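Local atomic coordinates of enoyl-CoA hydratase/isomerase family protein (Mycobacterium tuberculosis, PDB entry 4FN7), a protein that belongs to the enoyl-CoA hydratase/isomerase (crotonase) family and probably catalyses the reversible hydration of unsaturated acyl-CoA thioesters in lipid metabolism. Residues A[10-15]-A[189-193]; A[45-51]-A[94-99]. Where two conformers were deposited one is given. Residues are numbered along the deposited sequence.

Contact 1. Residues A[10-15]-A[189-193]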
ATOM      1  N   LYS A  10      20.289  11.396 -26.395  1.00 21.55           N
ATOM      2  CA  LYS A  10      19.809  12.742 -26.685  1.00 23.73           C
ATOM      3  C   LYS A  10      20.117  13.622 -25.486  1.00 22.63           C
ATOM      4  O   LYS A  10      19.437  13.542 -24.462  1.00 24.80           O
ATOM      5  CB  LYS A  10      18.298  12.749 -26.916  1.00 27.41           C
ATOM      6  CG  LYS A  10      17.781  11.722 -27.903  1.00 30.41           C
ATOM      7  CD  LYS A  10      16.263  11.799 -27.974  1.00 33.65           C
ATOM      8  CE  LYS A  10      15.679  10.728 -28.874  1.00 36.09           C
ATOM      9  NZ  LYS A  10      14.193  10.794 -28.885  1.00 38.97           N
ATOM     10  N   ASP A  11      21.136  14.464 -25.621  1.00 24.94           N
ATOM     11  CA  ASP A  11      21.603  15.314 -24.527  1.00 26.72           C
ATOM     12  C   ASP A  11      21.696  14.577 -23.190  1.00 24.86           C
ATOM     13  O   ASP A  11      22.530  13.686 -23.018  1.00 25.63           O
ATOM     14  CB  ASP A  11      20.755  16.590 -24.405  1.00 29.63           C
ATOM     15  CG  ASP A  11      19.263  16.312 -24.419  1.00 32.51           C
ATOM     16  OD1 ASP A  11      18.701  16.159 -25.524  1.00 35.44           O
ATOM     17  OD2 ASP A  11      18.649  16.255 -23.331  1.00 34.75           O
ATOM     18  N   SER A  12      20.841  14.944 -22.245  1.00 22.13           N
ATOM     19  CA  SER A  12      20.951  14.413 -20.893  1.00 20.81           C
ATOM     20  C   SER A  12      20.377  13.006 -20.736  1.00 17.85           C
ATOM     21  O   SER A  12      20.483  12.417 -19.663  1.00 21.23           O
ATOM     22  CB  SER A  12      20.288  15.358 -19.886  1.00 21.34           C
ATOM     23  OG  SER A  12      18.895  15.474 -20.135  1.00 21.61           O
ATOM     24  N   ILE A  13      19.766  12.463 -21.787  1.00 14.02           N
ATOM     25  CA  ILE A  13      19.106  11.168 -21.650  1.00 14.65           C
ATOM     26  C   ILE A  13      19.494  10.161 -22.727  1.00 13.74           C
ATOM     27  O   ILE A  13      20.027  10.519 -23.778  1.00 15.45           O
ATOM     28  CB  ILE A  13      17.562  11.313 -21.614  1.00 14.94           C
ATOM     29  CG1 ILE A  13      17.015  11.722 -22.986  1.00 15.88           C
ATOM     30  CG2 ILE A  13      17.151  12.294 -20.526  1.00 16.28           C
ATOM     31  CD1 ILE A  13      15.497  11.765 -23.051  1.00 17.04           C
ATOM     32  N   ALA A  14      19.245   8.891 -22.437  1.00 13.00           N
ATOM     33  CA  ALA A  14      19.316   7.842 -23.442  1.00 13.59           C
ATOM     34  C   ALA A  14      17.911   7.298 -23.641  1.00 11.79           C
ATOM     35  O   ALA A  14      17.178   7.097 -22.669  1.00 14.51           O
ATOM     36  CB  ALA A  14      20.256   6.732 -23.001  1.00 16.59           C
ATOM     37  N   VAL A  15      17.528   7.093 -24.897  1.00 10.73           N
ATOM     38  CA  VAL A  15      16.247   6.482 -25.224  1.00 11.58           C
ATOM     39  C   VAL A  15      16.494   5.090 -25.778  1.00 10.84           C
ATOM     40  O   VAL A  15      17.195   4.919 -26.775  1.00 11.82           O
ATOM     41  CB  VAL A  15      15.456   7.316 -26.243  1.00 12.84           C
ATOM     42  CG1 VAL A  15      14.093   6.683 -26.502  1.00 14.22           C
ATOM     43  CG2 VAL A  15      15.304   8.745 -25.738  1.00 15.11           C
ATOM     44  N   GLU A 189      10.176  11.451 -22.112  1.00 10.83           N
ATOM     45  CA  GLU A 189      11.462  12.108 -22.301  0.66 12.27           C
ATOM     46  C   GLU A 189      11.549  13.414 -21.517  1.00 11.72           C
ATOM     47  O   GLU A 189      12.586  13.720 -20.929  1.00 12.39           O
ATOM     48  CB  GLU A 189      11.733  12.328 -23.792  0.66 14.18           C
ATOM     49  CG  GLU A 189      12.007  11.025 -24.525  0.66 15.39           C
ATOM     50  CD  GLU A 189      11.921  11.150 -26.028  0.66 17.55           C
ATOM     51  OE1 GLU A 189      11.415  12.184 -26.512  0.66 20.09           O
ATOM     52  OE2 GLU A 189      12.355  10.205 -26.724  0.66 18.01           O
ATOM     53  N   GLU A 190      10.454  14.168 -21.498  1.00 12.80           N
ATOM     54  CA  GLU A 190      10.386  15.404 -20.725  1.00 13.37           C
ATOM     55  C   GLU A 190      10.602  15.108 -19.239  1.00 11.91           C
ATOM     56  O   GLU A 190      11.375  15.787 -18.560  1.00 13.31           O
ATOM     57  CB  GLU A 190       9.037  16.097 -20.942  1.00 15.89           C
ATOM     58  CG  GLU A 190       8.914  17.453 -20.273  1.00 18.41           C
ATOM     59  CD  GLU A 190       7.579  18.116 -20.553  1.00 23.71           C
ATOM     60  OE1 GLU A 190       6.532  17.482 -20.304  1.00 26.03           O
ATOM     61  OE2 GLU A 190       7.573  19.270 -21.032  1.00 28.58           O
ATOM     62  N   ALA A 191       9.919  14.081 -18.740  1.00 12.10           N
ATOM     63  CA  ALA A 191      10.035  13.701 -17.340  1.00 11.74           C
ATOM     64  C   ALA A 191      11.465  13.257 -17.026  1.00 11.78           C
ATOM     65  O   ALA A 191      12.030  13.649 -16.004  1.00 11.85           O
ATOM     66  CB  ALA A 191       9.038  12.597 -17.001  1.00 12.16           C
ATOM     67  N   ALA A 192      12.044  12.445 -17.906  1.00 10.54           N
ATOM     68  CA  ALA A 192      13.423  12.001 -17.736  1.00 11.17           C
ATOM     69  C   ALA A 192      14.389  13.190 -17.650  1.00 11.56           C
ATOM     70  O   ALA A 192      15.269  13.216 -16.788  1.00 11.75           O
ATOM     71  CB  ALA A 192      13.821  11.060 -18.856  1.00 11.53           C
ATOM     72  N   ARG A 193      14.209  14.185 -18.520  1.00 11.51           N
ATOM     73  CA  ARG A 193      15.071  15.359 -18.488  0.50 13.33           C
ATOM     74  C   ARG A 193      14.917  16.118 -17.171  1.00 12.68           C
ATOM     75  O   ARG A 193      15.901  16.620 -16.628  1.00 14.51           O
ATOM     76  CB  ARG A 193      14.826  16.256 -19.707  0.50 13.56           C
ATOM     77  CG  ARG A 193      15.326  15.636 -21.010  0.50 16.08           C
ATOM     78  CD  ARG A 193      15.158  16.574 -22.197  0.50 19.66           C
ATOM     79  NE  ARG A 193      15.844  16.070 -23.384  0.50 20.42           N
ATOM     80  CZ  ARG A 193      15.251  15.411 -24.374  0.50 22.09           C
ATOM     81  NH1 ARG A 193      13.949  15.174 -24.330  0.50 23.73           N
ATOM     82  NH2 ARG A 193      15.962  14.994 -25.413  0.50 21.55           N
TER
HETATM   83  O   HOH W   1      12.022   9.354 -29.311  1.00 42.90           O
HETATM   84  O   HOH W   2      18.078  17.327 -18.127  0.72 18.69           O
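Two salt bridges tie the beta hairpin at the edge of the sheet to helix 184-195. Arg193 meets the Asp11 carboxylate in a bidentate, nearly linear pairing, with NE donating to OD2 of Asp11 (2.8 Å) and NH2 to OD1 of Asp11 (3.0 Å). A helical turn earlier, Glu189 OE2 accepts from Lys10 NZ at 2.9 Å, and a water bonded to both atoms bridges the pair a second time.

The turn itself presents these groups. Residues 10-13 form a type II' beta turn, closed by Ile13 N to Lys10 O (2.9 Å), and Asp11 OD2 also receives Ser12 N at 2.8 Å, which fixes the carboxylate facing the arginine. A second water joins Ser12 OG to the carbonyl of Arg193.

Beneath the charges lies apolar packing. Ile13 sets CG2 against Ala192 CB (3.9 Å) and Arg193 CG (3.8 Å), while its CD1 covers one face of the guanidinium and lies 3.9 Å from Glu189 CG. Ala192 and Ile13 both continue onto Ala48 and Val50 of the neighbouring strand.

The chemistry is thus layered: directional ion pairs join turn and helix at the partly exposed margin, while Ile13 and Ala192 pack in the buried layer beneath.

Contact 2. Residues A[45-51]-A[94-99]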
ATOM      1  N   ASP A  45      27.257   7.450 -19.597  1.00 13.05           N
ATOM      2  CA  ASP A  45      27.036   8.134 -18.319  1.00 13.09           C
ATOM      3  C   ASP A  45      25.892   9.150 -18.403  1.00 14.16           C
ATOM      4  O   ASP A  45      26.026  10.306 -18.006  1.00 15.07           O
ATOM      5  CB  ASP A  45      28.333   8.794 -17.835  1.00 15.81           C
ATOM      6  CG  ASP A  45      28.268   9.228 -16.382  1.00 17.84           C
ATOM      7  OD1 ASP A  45      27.429   8.697 -15.628  1.00 18.79           O
ATOM      8  OD2 ASP A  45      29.074  10.102 -15.982  1.00 21.78           O
ATOM      9  N   VAL A  46      24.752   8.700 -18.910  1.00 13.04           N
ATOM     10  CA  VAL A  46      23.636   9.602 -19.165  1.00 12.95           C
ATOM     11  C   VAL A  46      22.937  10.052 -17.882  1.00 12.65           C
ATOM     12  O   VAL A  46      23.097   9.440 -16.830  1.00 13.46           O
ATOM     13  CB  VAL A  46      22.613   8.960 -20.123  1.00 13.82           C
ATOM     14  CG1 VAL A  46      23.290   8.592 -21.441  1.00 16.18           C
ATOM     15  CG2 VAL A  46      21.960   7.744 -19.480  1.00 15.46           C
ATOM     16  N   GLY A  47      22.170  11.131 -17.975  1.00 12.18           N
ATOM     17  CA  GLY A  47      21.453  11.654 -16.824  1.00 12.37           C
ATOM     18  C   GLY A  47      20.221  10.845 -16.437  1.00 10.58           C
ATOM     19  O   GLY A  47      19.834  10.820 -15.272  1.00 11.92           O
ATOM     20  N   ALA A  48      19.594  10.205 -17.420  1.00 11.55           N
ATOM     21  CA  ALA A  48      18.405   9.394 -17.182  1.00 10.17           C
ATOM     22  C   ALA A  48      18.150   8.485 -18.378  1.00 10.84           C
ATOM     23  O   ALA A  48      18.662   8.729 -19.472  1.00 12.44           O
ATOM     24  CB  ALA A  48      17.194  10.275 -16.909  1.00 11.10           C
ATOM     25  N   LEU A  49      17.380   7.421 -18.149  1.00 11.18           N
ATOM     26  CA  LEU A  49      16.997   6.491 -19.207  1.00 10.70           C
ATOM     27  C   LEU A  49      15.519   6.626 -19.486  1.00  9.59           C
ATOM     28  O   LEU A  49      14.725   6.800 -18.559  1.00 12.69           O
ATOM     29  CB  LEU A  49      17.196   5.033 -18.787  1.00 14.94           C
ATOM     30  CG  LEU A  49      18.489   4.436 -18.266  1.00 16.28           C
ATOM     31  CD1 LEU A  49      18.333   2.927 -18.215  1.00 15.95           C
ATOM     32  CD2 LEU A  49      19.627   4.822 -19.172  1.00 16.42           C
ATOM     33  N   VAL A  50      15.165   6.507 -20.756  1.00  9.85           N
ATOM     34  CA  VAL A  50      13.794   6.281 -21.170  1.00  9.52           C
ATOM     35  C   VAL A  50      13.763   4.953 -21.902  1.00 10.61           C
ATOM     36  O   VAL A  50      14.560   4.715 -22.806  1.00 12.13           O
ATOM     37  CB  VAL A  50      13.307   7.380 -22.117  1.00 11.09           C
ATOM     38  CG1 VAL A  50      11.928   7.028 -22.674  1.00 12.39           C
ATOM     39  CG2 VAL A  50      13.284   8.716 -21.407  1.00 12.00           C
ATOM     40  N   ILE A  51      12.852   4.078 -21.493  1.00  9.50           N
ATOM     41  CA  ILE A  51      12.647   2.806 -22.175  1.00  9.89           C
ATOM     42  C   ILE A  51      11.239   2.782 -22.754  1.00  9.49           C
ATOM     43  O   ILE A  51      10.263   3.023 -22.036  1.00  9.59           O
ATOM     44  CB  ILE A  51      12.870   1.607 -21.225  1.00  9.48           C
ATOM     45  CG1 ILE A  51      14.341   1.562 -20.791  1.00 11.57           C
ATOM     46  CG2 ILE A  51      12.475   0.303 -21.908  1.00 11.46           C
ATOM     47  CD1 ILE A  51      14.614   0.618 -19.639  1.00 13.43           C
ATOM     48  N   LYS A  94      20.638   5.989 -12.180  1.00 10.10           N
ATOM     49  CA  LYS A  94      20.035   7.158 -12.802  1.00 10.11           C
ATOM     50  C   LYS A  94      18.530   6.964 -12.853  1.00  9.63           C
ATOM     51  O   LYS A  94      18.052   5.822 -12.866  1.00 10.36           O
ATOM     52  CB  LYS A  94      20.547   7.328 -14.233  1.00 11.11           C
ATOM     53  CG  LYS A  94      22.041   7.142 -14.395  1.00 11.48           C
ATOM     54  CD  LYS A  94      22.849   8.236 -13.700  1.00 11.46           C
ATOM     55  CE  LYS A  94      24.347   7.980 -13.820  1.00 13.22           C
ATOM     56  NZ  LYS A  94      24.784   7.901 -15.239  1.00 14.40           N
ATOM     57  N   PRO A  95      17.767   8.066 -12.905  1.00  9.50           N
ATOM     58  CA  PRO A  95      16.321   7.885 -13.047  1.00  9.53           C
ATOM     59  C   PRO A  95      15.974   7.115 -14.323  1.00  9.74           C
ATOM     60  O   PRO A  95      16.602   7.315 -15.372  1.00 10.20           O
ATOM     61  CB  PRO A  95      15.797   9.318 -13.128  1.00 10.41           C
ATOM     62  CG  PRO A  95      16.808  10.126 -12.367  1.00 10.82           C
ATOM     63  CD  PRO A  95      18.132   9.480 -12.701  1.00 10.79           C
ATOM     64  N   VAL A  96      14.973   6.241 -14.220  1.00  8.66           N
ATOM     65  CA  VAL A  96      14.522   5.415 -15.326  1.00  9.17           C
ATOM     66  C   VAL A  96      13.048   5.715 -15.554  1.00  8.78           C
ATOM     67  O   VAL A  96      12.219   5.562 -14.644  1.00  9.37           O
ATOM     68  CB  VAL A  96      14.677   3.913 -14.998  1.00  8.79           C
ATOM     69  CG1 VAL A  96      14.113   3.053 -16.131  1.00 10.75           C
ATOM     70  CG2 VAL A  96      16.140   3.573 -14.716  1.00 10.96           C
ATOM     71  N   VAL A  97      12.721   6.149 -16.763  1.00  8.79           N
ATOM     72  CA  VAL A  97      11.339   6.470 -17.101  1.00  8.32           C
ATOM     73  C   VAL A  97      10.842   5.529 -18.176  1.00  7.72           C
ATOM     74  O   VAL A  97      11.473   5.378 -19.216  1.00  9.91           O
ATOM     75  CB  VAL A  97      11.189   7.931 -17.585  1.00  9.88           C
ATOM     76  CG1 VAL A  97       9.724   8.258 -17.848  1.00 10.70           C
ATOM     77  CG2 VAL A  97      11.766   8.886 -16.555  1.00 11.68           C
ATOM     78  N   MET A  98       9.705   4.888 -17.912  1.00  8.41           N
ATOM     79  CA  MET A  98       9.119   3.962 -18.864  1.00  9.43           C
ATOM     80  C   MET A  98       8.064   4.659 -19.701  1.00  9.77           C
ATOM     81  O   MET A  98       7.152   5.279 -19.160  1.00 11.07           O
ATOM     82  CB  MET A  98       8.476   2.779 -18.137  1.00  9.82           C
ATOM     83  CG  MET A  98       9.428   1.990 -17.279  1.00 10.50           C
ATOM     84  SD  MET A  98      10.627   1.107 -18.281  1.00 13.40           S
ATOM     85  CE  MET A  98      11.588   0.290 -17.000  1.00 13.33           C
ATOM     86  N   ALA A  99       8.200   4.543 -21.018  1.00  9.90           N
ATOM     87  CA  ALA A  99       7.177   4.976 -21.961  1.00 11.07           C
ATOM     88  C   ALA A  99       6.380   3.753 -22.384  1.00 10.25           C
ATOM     89  O   ALA A  99       6.783   3.012 -23.281  1.00 11.21           O
ATOM     90  CB  ALA A  99       7.815   5.633 -23.170  1.00 11.01           C
TER
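Strands 48-52 and 96-100 are parallel neighbours in the central sheet of the crotonase fold, and this buried contact is the pairing of the two strands, with the loops that lead into them. The axes of 48-51 and 96-99 approach to 4.7 Å, with their directions 18° apart, and the chain between them includes helices 64-69 and 73-90, so the connection is of the beta-alpha-beta kind.

Four backbone hydrogen bonds form the parallel ladder. Strand 48-51 supplies both groups of Leu49 and of Ile51: Leu49 N to Pro95 O (2.9 Å), Val97 N to Leu49 O (2.8 Å), Ile51 N to Val97 O (3.0 Å) and Ala99 N to Ile51 O (2.8 Å). Val50 turns its own N and O to the opposite side, where strand 13-18 lies, and its CA makes a CA-H...O contact with Val97 O at 3.2 Å.

Side chains alternate between the two faces. Leu49, Ile51, Val96 and Met98 share one, with Ile51 CB 3.7 Å from Met98 SD and Leu49 CD1 4.2 Å from Val96 CG2. Val50 and Val97 occupy the other, where helix 184-195 covers them through Ala188 and Ala192.

At the strand entrance Asp45, in a Schellman motif ending helix 28-44, pairs its OD1 with Lys94 NZ at 2.8 Å; Lys94 NZ also donates to Val46 O at 2.8 Å.

The chemistry thus divides in two: directional backbone bonding and apolar packing hold the sheet interior, while one lysine ties together the loops leading into both strands.

How the contacts relate
Contact 2 is nested in sequence inside the long loop closed by contact 1, and their centres lie about 7 Å apart. Strand 13-18 borders strand 48-52 in the same sheet, so the contacts are stitched together by probable hydrogen bonds from Val50 N to Ala14 O (2.8 Å) and from Ala14 N to Ala48 O (3.0 Å). The helix of contact 1 also reaches contact 2: Ala192 CB packs 3.5 Å from Val50 CG2, and Ala192 O lies 3.5 Å from Ala48 CB. Together they build three successive parallel strands beneath one helix, a part of the crotonase core. No ligand is bound in this apo structure, and neither contact is placed against an active-site residue here.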